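PDB 2FZ2: capsid protein from Turnip yellow mosaic virus, which self-assembles as 180 copies into the T=3 icosahedral capsid that encloses the virus's single-stranded RNA genome. Local coordinates for residues 87-100 and 148-162. Residues are numbered along the deposited sequence; the frame is centred on the assembly and turned at random.
Sequences FPTTVGVCWVPAQS and LDSPKLLISITAQPT. Unlike the reference sequence in segment 87-100: Gln99 (reference Asn).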
ATOM      1  N   PHE D  87     121.746 -47.217 -55.459  1.00 20.44           N
ATOM      2  CA  PHE D  87     122.368 -45.922 -55.732  1.00 16.27           C
ATOM      3  C   PHE D  87     121.606 -44.697 -55.224  1.00 15.76           C
ATOM      4  O   PHE D  87     120.932 -44.021 -56.003  1.00 19.44           O
ATOM      5  CB  PHE D  87     122.541 -45.758 -57.236  1.00 14.10           C
ATOM      6  CG  PHE D  87     123.530 -46.697 -57.839  1.00 19.36           C
ATOM      7  CD1 PHE D  87     123.105 -47.798 -58.563  1.00 23.40           C
ATOM      8  CD2 PHE D  87     124.894 -46.460 -57.719  1.00 35.29           C
ATOM      9  CE1 PHE D  87     124.022 -48.653 -59.165  1.00 30.10           C
ATOM     10  CE2 PHE D  87     125.826 -47.308 -58.316  1.00 39.97           C
ATOM     11  CZ  PHE D  87     125.386 -48.410 -59.045  1.00 35.73           C
ATOM     12  N   PRO D  88     121.709 -44.387 -53.920  1.00 16.58           N
ATOM     13  CA  PRO D  88     121.029 -43.232 -53.316  1.00  9.37           C
ATOM     14  C   PRO D  88     121.330 -41.959 -54.069  1.00  7.77           C
ATOM     15  O   PRO D  88     122.483 -41.662 -54.350  1.00 11.78           O
ATOM     16  CB  PRO D  88     121.584 -43.179 -51.899  1.00 12.65           C
ATOM     17  CG  PRO D  88     121.983 -44.580 -51.612  1.00 15.88           C
ATOM     18  CD  PRO D  88     122.468 -45.156 -52.919  1.00 20.42           C
ATOM     19  N   THR D  89     120.293 -41.194 -54.375  1.00  9.75           N
ATOM     20  CA  THR D  89     120.478 -39.956 -55.122  1.00 10.03           C
ATOM     21  C   THR D  89     119.929 -38.713 -54.424  1.00 10.67           C
ATOM     22  O   THR D  89     118.946 -38.778 -53.690  1.00 16.81           O
ATOM     23  CB  THR D  89     119.820 -40.077 -56.494  1.00 10.84           C
ATOM     24  OG1 THR D  89     120.240 -41.299 -57.113  1.00 14.54           O
ATOM     25  CG2 THR D  89     120.207 -38.914 -57.354  1.00 13.82           C
ATOM     26  N   THR D  90     120.566 -37.573 -54.652  1.00  8.60           N
ATOM     27  CA  THR D  90     120.110 -36.341 -54.027  1.00  8.94           C
ATOM     28  C   THR D  90     119.300 -35.556 -55.022  1.00 13.72           C
ATOM     29  O   THR D  90     119.756 -35.262 -56.126  1.00 19.34           O
ATOM     30  CB  THR D  90     121.272 -35.449 -53.571  1.00 14.03           C
ATOM     31  OG1 THR D  90     121.918 -36.029 -52.434  1.00 19.99           O
ATOM     32  CG2 THR D  90     120.759 -34.084 -53.197  1.00 16.87           C
ATOM     33  N   VAL D  91     118.092 -35.205 -54.620  1.00 12.79           N
ATOM     34  CA  VAL D  91     117.211 -34.451 -55.481  1.00 14.19           C
ATOM     35  C   VAL D  91     116.721 -33.198 -54.798  1.00 19.81           C
ATOM     36  O   VAL D  91     116.284 -33.229 -53.636  1.00 20.85           O
ATOM     37  CB  VAL D  91     116.011 -35.269 -55.865  1.00  5.20           C
ATOM     38  CG1 VAL D  91     115.279 -34.608 -56.996  1.00 10.05           C
ATOM     39  CG2 VAL D  91     116.455 -36.652 -56.237  1.00 15.58           C
ATOM     40  N   GLY D  92     116.792 -32.097 -55.536  1.00 21.58           N
ATOM     41  CA  GLY D  92     116.364 -30.819 -55.011  1.00 18.36           C
ATOM     42  C   GLY D  92     115.149 -30.362 -55.762  1.00 15.55           C
ATOM     43  O   GLY D  92     115.044 -30.578 -56.974  1.00 16.60           O
ATOM     44  N   VAL D  93     114.240 -29.712 -55.046  1.00 13.29           N
ATOM     45  CA  VAL D  93     113.011 -29.258 -55.656  1.00 17.13           C
ATOM     46  C   VAL D  93     112.498 -27.942 -55.139  1.00 17.60           C
ATOM     47  O   VAL D  93     112.517 -27.673 -53.935  1.00 23.43           O
ATOM     48  CB  VAL D  93     111.900 -30.275 -55.439  1.00 13.53           C
ATOM     49  CG1 VAL D  93     110.589 -29.755 -55.991  1.00 18.76           C
ATOM     50  CG2 VAL D  93     112.276 -31.563 -56.075  1.00  7.83           C
ATOM     51  N   CYS D  94     112.003 -27.133 -56.063  1.00 19.58           N
ATOM     52  CA  CYS D  94     111.456 -25.862 -55.682  1.00 18.21           C
ATOM     53  C   CYS D  94     110.514 -25.234 -56.681  1.00 16.88           C
ATOM     54  O   CYS D  94     110.817 -25.106 -57.871  1.00 19.56           O
ATOM     55  CB  CYS D  94     112.570 -24.889 -55.363  1.00 16.61           C
ATOM     56  SG  CYS D  94     111.970 -23.620 -54.259  1.00 23.66           S
ATOM     57  N   TRP D  95     109.352 -24.852 -56.175  1.00 13.41           N
ATOM     58  CA  TRP D  95     108.345 -24.213 -56.991  1.00 15.20           C
ATOM     59  C   TRP D  95     108.628 -22.728 -56.854  1.00 18.03           C
ATOM     60  O   TRP D  95     108.849 -22.226 -55.754  1.00 18.07           O
ATOM     61  CB  TRP D  95     106.950 -24.543 -56.466  1.00 20.12           C
ATOM     62  CG  TRP D  95     106.462 -25.913 -56.832  1.00 13.56           C
ATOM     63  CD1 TRP D  95     106.151 -26.929 -55.977  1.00 19.95           C
ATOM     64  CD2 TRP D  95     106.200 -26.401 -58.143  1.00 14.38           C
ATOM     65  NE1 TRP D  95     105.707 -28.024 -56.679  1.00 16.61           N
ATOM     66  CE2 TRP D  95     105.728 -27.725 -58.012  1.00 14.25           C
ATOM     67  CE3 TRP D  95     106.318 -25.847 -59.419  1.00 16.71           C
ATOM     68  CZ2 TRP D  95     105.375 -28.502 -59.108  1.00 15.71           C
ATOM     69  CZ3 TRP D  95     105.967 -26.617 -60.507  1.00 15.20           C
ATOM     70  CH2 TRP D  95     105.500 -27.933 -60.346  1.00 18.46           C
ATOM     71  N   VAL D  96     108.602 -22.021 -57.972  1.00 17.16           N
ATOM     72  CA  VAL D  96     108.908 -20.607 -57.953  1.00 12.99           C
ATOM     73  C   VAL D  96     108.270 -19.881 -59.151  1.00 10.77           C
ATOM     74  O   VAL D  96     108.096 -20.462 -60.219  1.00 16.23           O
ATOM     75  CB  VAL D  96     110.446 -20.458 -57.955  1.00 10.10           C
ATOM     76  CG1 VAL D  96     110.951 -20.209 -59.349  1.00 15.93           C
ATOM     77  CG2 VAL D  96     110.859 -19.367 -57.033  1.00 14.27           C
ATOM     78  N   PRO D  97     107.888 -18.608 -58.978  1.00  5.97           N
ATOM     79  CA  PRO D  97     107.281 -17.900 -60.111  1.00 14.18           C
ATOM     80  C   PRO D  97     108.263 -17.610 -61.229  1.00 13.90           C
ATOM     81  O   PRO D  97     109.398 -17.228 -60.983  1.00 18.66           O
ATOM     82  CB  PRO D  97     106.723 -16.621 -59.496  1.00 10.50           C
ATOM     83  CG  PRO D  97     107.472 -16.437 -58.219  1.00 18.11           C
ATOM     84  CD  PRO D  97     107.948 -17.782 -57.762  1.00 16.03           C
ATOM     85  N   ALA D  98     107.810 -17.802 -62.458  1.00 16.31           N
ATOM     86  CA  ALA D  98     108.623 -17.580 -63.639  1.00 21.53           C
ATOM     87  C   ALA D  98     109.623 -16.433 -63.501  1.00 27.48           C
ATOM     88  O   ALA D  98     110.784 -16.535 -63.940  1.00 30.31           O
ATOM     89  CB  ALA D  98     107.712 -17.315 -64.823  1.00 32.45           C
ATOM     90  N   GLN D  99     109.152 -15.344 -62.894  1.00 26.32           N
ATOM     91  CA  GLN D  99     109.945 -14.139 -62.705  1.00 21.99           C
ATOM     92  C   GLN D  99     111.081 -14.229 -61.709  1.00 22.52           C
ATOM     93  O   GLN D  99     111.905 -13.322 -61.632  1.00 28.60           O
ATOM     94  CB  GLN D  99     109.044 -13.012 -62.291  1.00 10.68           C
ATOM     95  CG  GLN D  99     107.977 -13.443 -61.359  1.00 15.10           C
ATOM     96  CD  GLN D  99     106.994 -12.322 -61.106  1.00 43.71           C
ATOM     97  OE1 GLN D  99     106.032 -12.466 -60.336  1.00 58.25           O
ATOM     98  NE2 GLN D  99     107.228 -11.180 -61.757  1.00 51.78           N
ATOM     99  N   SER D 100     111.120 -15.295 -60.921  1.00 23.17           N
ATOM    100  CA  SER D 100     112.208 -15.446 -59.972  1.00 17.74           C
ATOM    101  C   SER D 100     113.424 -15.943 -60.729  1.00 19.45           C
ATOM    102  O   SER D 100     113.394 -16.988 -61.380  1.00 24.18           O
ATOM    103  CB  SER D 100     111.855 -16.423 -58.878  1.00 12.66           C
ATOM    104  OG  SER D 100     112.797 -16.268 -57.840  1.00 26.19           O
ATOM    105  N   LEU D 148     104.069 -13.174 -66.143  1.00 17.83           N
ATOM    106  CA  LEU D 148     105.451 -13.565 -65.889  1.00 21.13           C
ATOM    107  C   LEU D 148     105.693 -14.230 -64.545  1.00 17.63           C
ATOM    108  O   LEU D 148     106.849 -14.402 -64.138  1.00 25.47           O
ATOM    109  CB  LEU D 148     106.379 -12.360 -66.052  1.00 14.89           C
ATOM    110  CG  LEU D 148     105.618 -11.086 -66.429  1.00  9.96           C
ATOM    111  CD1 LEU D 148     105.254 -10.347 -65.174  1.00 12.18           C
ATOM    112  CD2 LEU D 148     106.455 -10.200 -67.315  1.00  5.20           C
ATOM    113  N   ASP D 149     104.615 -14.593 -63.854  1.00 13.74           N
ATOM    114  CA  ASP D 149     104.741 -15.272 -62.575  1.00 13.84           C
ATOM    115  C   ASP D 149     104.072 -16.627 -62.586  1.00 15.87           C
ATOM    116  O   ASP D 149     103.688 -17.128 -61.530  1.00 23.36           O
ATOM    117  CB  ASP D 149     104.166 -14.460 -61.402  1.00 17.19           C
ATOM    118  CG  ASP D 149     103.080 -13.489 -61.813  1.00 20.65           C
ATOM    119  OD1 ASP D 149     102.569 -12.778 -60.917  1.00 18.25           O
ATOM    120  OD2 ASP D 149     102.740 -13.427 -63.013  1.00 26.63           O
ATOM    121  N   SER D 150     103.907 -17.211 -63.771  1.00 18.38           N
ATOM    122  CA  SER D 150     103.307 -18.543 -63.880  1.00 17.46           C
ATOM    123  C   SER D 150     104.294 -19.477 -63.186  1.00 16.91           C
ATOM    124  O   SER D 150     105.454 -19.119 -62.957  1.00 22.37           O
ATOM    125  CB  SER D 150     103.163 -18.960 -65.343  1.00 19.70           C
ATOM    126  OG  SER D 150     103.872 -18.047 -66.165  1.00 29.73           O
ATOM    127  N   PRO D 151     103.855 -20.686 -62.845  1.00  9.60           N
ATOM    128  CA  PRO D 151     104.731 -21.643 -62.170  1.00  9.05           C
ATOM    129  C   PRO D 151     105.934 -22.063 -62.981  1.00 12.56           C
ATOM    130  O   PRO D 151     105.839 -22.279 -64.202  1.00 14.73           O
ATOM    131  CB  PRO D 151     103.814 -22.811 -61.865  1.00 13.01           C
ATOM    132  CG  PRO D 151     102.428 -22.227 -61.956  1.00 13.20           C
ATOM    133  CD  PRO D 151     102.509 -21.224 -63.042  1.00 11.04           C
ATOM    134  N   LYS D 152     107.056 -22.169 -62.273  1.00  8.87           N
ATOM    135  CA  LYS D 152     108.357 -22.560 -62.815  1.00 10.40           C
ATOM    136  C   LYS D 152     108.868 -23.628 -61.860  1.00  9.21           C
ATOM    137  O   LYS D 152     108.786 -23.470 -60.646  1.00 13.00           O
ATOM    138  CB  LYS D 152     109.314 -21.358 -62.803  1.00 15.19           C
ATOM    139  CG  LYS D 152     110.706 -21.557 -63.426  1.00 17.20           C
ATOM    140  CD  LYS D 152     111.652 -20.405 -63.003  1.00 26.82           C
ATOM    141  CE  LYS D 152     112.567 -19.912 -64.138  1.00 38.85           C
ATOM    142  NZ  LYS D 152     113.852 -19.281 -63.642  1.00 45.16           N
ATOM    143  N   LEU D 153     109.394 -24.723 -62.385  1.00 13.25           N
ATOM    144  CA  LEU D 153     109.879 -25.758 -61.492  1.00  8.67           C
ATOM    145  C   LEU D 153     111.383 -25.913 -61.552  1.00 12.45           C
ATOM    146  O   LEU D 153     111.973 -26.000 -62.634  1.00 19.70           O
ATOM    147  CB  LEU D 153     109.214 -27.088 -61.809  1.00  5.92           C
ATOM    148  CG  LEU D 153     109.780 -28.261 -61.021  1.00 10.10           C
ATOM    149  CD1 LEU D 153     109.034 -28.407 -59.714  1.00 15.52           C
ATOM    150  CD2 LEU D 153     109.655 -29.511 -61.840  1.00 10.75           C
ATOM    151  N   LEU D 154     112.000 -25.957 -60.378  1.00 13.23           N
ATOM    152  CA  LEU D 154     113.438 -26.092 -60.284  1.00 12.91           C
ATOM    153  C   LEU D 154     113.814 -27.448 -59.755  1.00 13.45           C
ATOM    154  O   LEU D 154     113.327 -27.849 -58.698  1.00 19.28           O
ATOM    155  CB  LEU D 154     113.990 -25.023 -59.354  1.00 12.99           C
ATOM    156  CG  LEU D 154     113.814 -23.612 -59.901  1.00 11.67           C
ATOM    157  CD1 LEU D 154     114.396 -22.590 -58.949  1.00 15.13           C
ATOM    158  CD2 LEU D 154     114.504 -23.526 -61.243  1.00 19.45           C
ATOM    159  N   ILE D 155     114.682 -28.149 -60.476  1.00  9.18           N
ATOM    160  CA  ILE D 155     115.132 -29.472 -60.033  1.00 12.31           C
ATOM    161  C   ILE D 155     116.646 -29.597 -60.046  1.00 15.47           C
ATOM    162  O   ILE D 155     117.304 -29.207 -61.017  1.00 17.50           O
ATOM    163  CB  ILE D 155     114.614 -30.604 -60.925  1.00 11.86           C
ATOM    164  CG1 ILE D 155     113.091 -30.588 -60.993  1.00  8.41           C
ATOM    165  CG2 ILE D 155     115.106 -31.919 -60.386  1.00 11.70           C
ATOM    166  CD1 ILE D 155     112.446 -30.784 -59.679  1.00  8.41           C
ATOM    167  N   SER D 156     117.197 -30.179 -58.988  1.00 12.25           N
ATOM    168  CA  SER D 156     118.637 -30.346 -58.910  1.00 18.11           C
ATOM    169  C   SER D 156     118.969 -31.800 -58.619  1.00 18.61           C
ATOM    170  O   SER D 156     118.404 -32.404 -57.705  1.00 23.48           O
ATOM    171  CB  SER D 156     119.207 -29.429 -57.814  1.00 24.55           C
ATOM    172  OG  SER D 156     119.630 -30.156 -56.663  1.00 34.64           O
ATOM    173  N   ILE D 157     119.878 -32.368 -59.403  1.00 14.60           N
ATOM    174  CA  ILE D 157     120.270 -33.754 -59.191  1.00 14.37           C
ATOM    175  C   ILE D 157     121.743 -33.849 -58.861  1.00 19.93           C
ATOM    176  O   ILE D 157     122.580 -33.222 -59.516  1.00 29.87           O
ATOM    177  CB  ILE D 157     120.017 -34.620 -60.433  1.00 11.66           C
ATOM    178  CG1 ILE D 157     118.553 -34.539 -60.841  1.00 11.25           C
ATOM    179  CG2 ILE D 157     120.362 -36.061 -60.141  1.00  9.32           C
ATOM    180  CD1 ILE D 157     117.617 -34.835 -59.734  1.00  5.20           C
ATOM    181  N   THR D 158     122.055 -34.633 -57.837  1.00 16.01           N
ATOM    182  CA  THR D 158     123.433 -34.838 -57.424  1.00 20.93           C
ATOM    183  C   THR D 158     123.574 -36.352 -57.382  1.00 21.10           C
ATOM    184  O   THR D 158     123.081 -36.998 -56.459  1.00 22.30           O
ATOM    185  CB  THR D 158     123.691 -34.210 -56.030  1.00 25.75           C
ATOM    186  OG1 THR D 158     122.968 -32.971 -55.910  1.00 31.23           O
ATOM    187  CG2 THR D 158     125.168 -33.934 -55.844  1.00 23.81           C
ATOM    188  N   ALA D 159     124.230 -36.917 -58.394  1.00 20.97           N
ATOM    189  CA  ALA D 159     124.379 -38.373 -58.505  1.00 24.46           C
ATOM    190  C   ALA D 159     125.580 -38.978 -57.808  1.00 27.81           C
ATOM    191  O   ALA D 159     126.510 -38.267 -57.415  1.00 33.82           O
ATOM    192  CB  ALA D 159     124.400 -38.774 -59.965  1.00 23.60           C
ATOM    193  N   GLN D 160     125.556 -40.304 -57.665  1.00 28.55           N
ATOM    194  CA  GLN D 160     126.658 -41.010 -57.025  1.00 31.05           C
ATOM    195  C   GLN D 160     127.946 -40.849 -57.822  1.00 32.30           C
ATOM    196  O   GLN D 160     127.931 -40.827 -59.049  1.00 35.83           O
ATOM    197  CB  GLN D 160     126.344 -42.496 -56.899  1.00 32.38           C
ATOM    198  CG  GLN D 160     126.849 -43.115 -55.616  1.00 36.02           C
ATOM    199  CD  GLN D 160     125.930 -42.794 -54.465  1.00 40.16           C
ATOM    200  OE1 GLN D 160     126.366 -42.347 -53.409  1.00 46.43           O
ATOM    201  NE2 GLN D 160     124.640 -43.013 -54.668  1.00 46.81           N
ATOM    202  N   PRO D 161     129.067 -40.710 -57.112  1.00 35.11           N
ATOM    203  CA  PRO D 161     130.357 -40.558 -57.778  1.00 38.31           C
ATOM    204  C   PRO D 161     130.457 -41.737 -58.734  1.00 38.86           C
ATOM    205  O   PRO D 161     130.576 -41.574 -59.946  1.00 41.41           O
ATOM    206  CB  PRO D 161     131.345 -40.639 -56.616  1.00 45.33           C
ATOM    207  CG  PRO D 161     130.616 -41.490 -55.596  1.00 47.36           C
ATOM    208  CD  PRO D 161     129.238 -40.913 -55.666  1.00 41.51           C
ATOM    209  N   THR D 162     130.390 -42.929 -58.164  1.00 37.10           N
ATOM    210  CA  THR D 162     130.411 -44.158 -58.929  1.00 32.82           C
ATOM    211  C   THR D 162     128.936 -44.326 -59.269  1.00 27.51           C
ATOM    212  O   THR D 162     128.165 -44.931 -58.522  1.00 28.84           O
ATOM    213  CB  THR D 162     130.907 -45.285 -58.052  1.00 33.75           C
ATOM    214  OG1 THR D 162     130.368 -45.114 -56.732  1.00 41.41           O
ATOM    215  CG2 THR D 162     132.426 -45.260 -57.981  1.00 31.61           C
TER
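Strands 89-97 and 151-158 are the two inner strands of a four-stranded antiparallel sheet of the viral jelly roll, their segment axes at 167° to each other. Backbone hydrogen bonds run in both directions in the hydrogen-bonded antiparallel pairs Thr90 with Thr158, Gly92 with Ser156 and Cys94 with Leu154; Gly92 N reaches Ser156 O at 2.7 Å. In the fourth such pair Val96 N donates to Lys152 O, while the return bond from Lys152 N to Val96 O is weak. Past the strand end, Ala98 N to Ser150 O extends the pairing into the turn 97-100.

The face carrying Val91, Val93, Trp95, Leu153, Ile155 and Ile157 is apolar and turned to the opposing sheet, where strand 66-80 supplies Leu74, Val76 and Ile78. Val91 and Ile157 lie side by side, Val91 CG1 to Ile157 CD1 3.6 Å, and Val93 CG2 meets Ile155 CD1 in the same manner. Trp95 swings its indole beside its own backbone N (chi1 -78°), and Leu153 CD1 sits over the six-membered ring, 3.5 Å from the centroid and 4° off the normal, a CH-pi contact. The indole NE1 donates a hydrogen bond to Val130 O.

On the other face, Lys152 leaves with CG anti to its backbone N; CD lies along Val96 CG1 at 3.7 Å, and NZ reaches Ser100 O at 3.3 Å, nearly in line with the carbonyl. At the far end Gln160 NE2 gives Pro88 O a weak, bent hydrogen bond. At the opposite end, beside Pro97, Asp149 OD1 forms a salt bridge to Arg67 and a hydrogen bond with Ser144 OG, both of a neighbouring subunit. The strand order 47-52, 151-158, 89-97, 114-118 matches C-H-E-F, which makes this the E-H pairing at the centre of the CHEF sheet of the viral jelly roll.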